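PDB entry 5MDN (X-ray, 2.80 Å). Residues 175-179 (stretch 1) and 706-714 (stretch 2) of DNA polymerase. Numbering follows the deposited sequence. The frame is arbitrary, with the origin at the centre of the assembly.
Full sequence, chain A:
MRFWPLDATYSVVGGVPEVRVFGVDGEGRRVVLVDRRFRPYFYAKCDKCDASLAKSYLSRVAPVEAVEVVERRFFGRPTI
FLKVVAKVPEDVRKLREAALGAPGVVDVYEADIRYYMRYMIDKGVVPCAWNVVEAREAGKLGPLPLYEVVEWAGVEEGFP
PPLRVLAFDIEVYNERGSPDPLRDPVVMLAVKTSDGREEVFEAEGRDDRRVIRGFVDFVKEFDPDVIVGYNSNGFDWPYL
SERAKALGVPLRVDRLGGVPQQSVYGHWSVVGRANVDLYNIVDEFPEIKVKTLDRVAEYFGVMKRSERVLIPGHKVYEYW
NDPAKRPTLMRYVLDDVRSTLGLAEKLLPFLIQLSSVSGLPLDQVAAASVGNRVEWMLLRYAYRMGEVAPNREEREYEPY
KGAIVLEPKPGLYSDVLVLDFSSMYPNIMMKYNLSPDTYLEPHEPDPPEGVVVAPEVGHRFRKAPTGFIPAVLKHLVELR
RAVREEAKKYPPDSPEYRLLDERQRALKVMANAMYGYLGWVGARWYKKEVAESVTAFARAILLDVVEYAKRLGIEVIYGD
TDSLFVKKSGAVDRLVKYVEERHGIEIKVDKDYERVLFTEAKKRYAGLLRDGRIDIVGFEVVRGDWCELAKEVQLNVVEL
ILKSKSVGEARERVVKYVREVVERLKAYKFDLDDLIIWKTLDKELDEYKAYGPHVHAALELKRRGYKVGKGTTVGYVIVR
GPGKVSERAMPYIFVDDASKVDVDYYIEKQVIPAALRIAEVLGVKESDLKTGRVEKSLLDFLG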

# COMPACT_ATOMS: atom_id res chain seq x y z
N GLU A 175 19.19 -22.46 5.42
CA GLU A 175 19.66 -23.25 6.57
C GLU A 175 20.23 -22.36 7.66
O GLU A 175 19.98 -22.57 8.85
N ARG A 176 21.03 -21.36 7.27
CA ARG A 176 21.47 -20.31 8.18
C ARG A 176 20.54 -19.11 8.06
O ARG A 176 20.61 -18.35 7.09
N GLY A 177 19.67 -18.95 9.06
CA GLY A 177 18.69 -17.87 9.17
C GLY A 177 18.25 -17.18 7.89
O GLY A 177 17.53 -17.76 7.07
N SER A 178 18.67 -15.93 7.72
CA SER A 178 18.34 -15.17 6.53
C SER A 178 19.26 -15.59 5.39
O SER A 178 20.49 -15.50 5.54
N PRO A 179 18.73 -16.04 4.26
CA PRO A 179 19.59 -16.60 3.21
C PRO A 179 20.42 -15.54 2.51
O PRO A 179 20.18 -14.33 2.61
N TYR A 706 29.61 -18.60 11.66
CA TYR A 706 30.37 -17.68 10.83
C TYR A 706 29.75 -16.30 10.66
O TYR A 706 30.35 -15.46 9.97
N LYS A 707 28.59 -16.01 11.25
CA LYS A 707 27.79 -14.87 10.83
C LYS A 707 27.64 -13.83 11.93
O LYS A 707 27.54 -14.17 13.11
N VAL A 708 27.63 -12.55 11.52
CA VAL A 708 27.42 -11.40 12.39
C VAL A 708 26.70 -10.33 11.58
O VAL A 708 25.97 -9.49 12.13
N GLY A 709 26.84 -10.41 10.26
CA GLY A 709 26.52 -9.34 9.33
C GLY A 709 25.10 -8.82 9.26
O GLY A 709 24.19 -9.28 9.96
N LYS A 710 24.91 -7.84 8.38
CA LYS A 710 23.67 -7.08 8.30
C LYS A 710 22.57 -7.89 7.63
O LYS A 710 22.82 -8.67 6.70
N GLY A 711 21.34 -7.70 8.10
CA GLY A 711 20.23 -8.46 7.58
C GLY A 711 20.31 -9.94 7.90
O GLY A 711 20.53 -10.76 7.00
N THR A 712 20.13 -10.29 9.17
CA THR A 712 20.20 -11.69 9.60
C THR A 712 19.38 -11.84 10.87
O THR A 712 19.68 -11.20 11.88
N THR A 713 18.34 -12.68 10.80
CA THR A 713 17.48 -12.93 11.95
C THR A 713 18.09 -14.04 12.79
O THR A 713 18.59 -15.03 12.26
N VAL A 714 18.06 -13.87 14.11
CA VAL A 714 18.82 -14.74 15.00
C VAL A 714 17.98 -15.93 15.48
O VAL A 714 18.34 -17.08 15.23

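The contact between residues 175-179 and 706-714 of this DNA polymerase is a small, loop-to-loop touch, burying 262 Å² in all and organised around one serine that supplies the single hydrogen bond between the two stretches. It illustrates a general point: where neither partner forms a regular helix or strand, a short polar side chain can take the place of backbone pairing by meeting the main chain of its neighbour directly.

S178 is that side chain. Its CA-to-CB bond points toward the other loop, and the m rotamer (chi1 -56°) brings the hydroxyl to the backbone of T713, whose N donates to S178 OG at 3.1 Å with an N-H...O angle of 155°. Because so short a side chain has little reach, the backbones must come close, and the CA atoms of S178 and T712 lie 5.0 Å apart. The same serine packs against its surroundings: S178 OG is 3.5 Å from T712 CA, S178 CB is 3.6 Å from G711 O, and S178 CB lies 4.2 Å from T712 CG2. T713, in the p rotamer and directed sideways, places its OG1 3.4 Å from S178 OG.

Next to the serine, G177 leaves the approach open. Its CA is 4.2 Å from T713 O, and a CB at this position would point toward the other loop and fall 2.9 Å from T713 O, a clash.

The remaining contact involves two long basic side chains. K707 points toward stretch 1, with chi1 at -25°, between wells, while R176 leaves its backbone sideways with chi1 p. They meet through R176 NE and K707 CE at 3.3 Å, the lysine carbon lying at the edge of the guanidinium, near its plane. With R176 NE only 4.2 Å from K707 NZ, this packing brings like charges together.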

# COMPACT_ATOMS: atom_id res chain seq x y z
CB GLU A 175 20.71 -24.27 6.13
CG GLU A 175 21.21 -25.17 7.26
CD GLU A 175 22.39 -26.03 6.85
OE1 GLU A 175 22.53 -26.33 5.64
OE2 GLU A 175 23.18 -26.42 7.74
CB ARG A 176 22.92 -19.93 7.86
CG ARG A 176 23.21 -19.81 6.37
CD ARG A 176 24.70 -19.89 6.08
NE ARG A 176 25.10 -18.94 5.04
CZ ARG A 176 25.13 -19.21 3.74
NH1 ARG A 176 24.77 -20.41 3.30
NH2 ARG A 176 25.50 -18.28 2.88
CB SER A 178 18.46 -13.67 6.78
OG SER A 178 17.65 -13.28 7.88
CB PRO A 179 18.59 -17.25 2.25
CG PRO A 179 17.34 -16.48 2.44
CD PRO A 179 17.31 -16.04 3.88
CB TYR A 706 30.59 -18.33 9.45
CG TYR A 706 31.67 -17.72 8.58
CD1 TYR A 706 33.01 -18.04 8.78
CD2 TYR A 706 31.35 -16.88 7.52
CE1 TYR A 706 34.00 -17.50 7.98
CE2 TYR A 706 32.34 -16.34 6.71
CZ TYR A 706 33.66 -16.66 6.95
OH TYR A 706 34.65 -16.13 6.16
CB LYS A 707 26.41 -15.31 10.36
CG LYS A 707 26.38 -16.74 9.86
CD LYS A 707 25.09 -17.01 9.11
CE LYS A 707 25.29 -16.83 7.63
NZ LYS A 707 25.62 -15.44 7.25
CB VAL A 708 28.76 -10.88 12.97
CG1 VAL A 708 28.69 -9.41 13.32
CG2 VAL A 708 29.12 -11.67 14.21
CB LYS A 710 23.90 -5.80 7.50
CG LYS A 710 24.65 -4.72 8.22
CD LYS A 710 24.89 -3.57 7.25
CE LYS A 710 25.83 -2.52 7.82
NZ LYS A 710 25.40 -2.07 9.18
CB THR A 712 21.65 -12.12 9.84
OG1 THR A 712 22.48 -10.96 10.02
CG2 THR A 712 22.17 -12.94 8.67
CB THR A 713 16.07 -13.32 11.49
OG1 THR A 713 16.15 -14.47 10.63
CG2 THR A 713 15.43 -12.17 10.72
CB VAL A 714 19.43 -13.93 16.16
CG1 VAL A 714 18.37 -13.20 16.99
CG2 VAL A 714 20.29 -14.83 17.04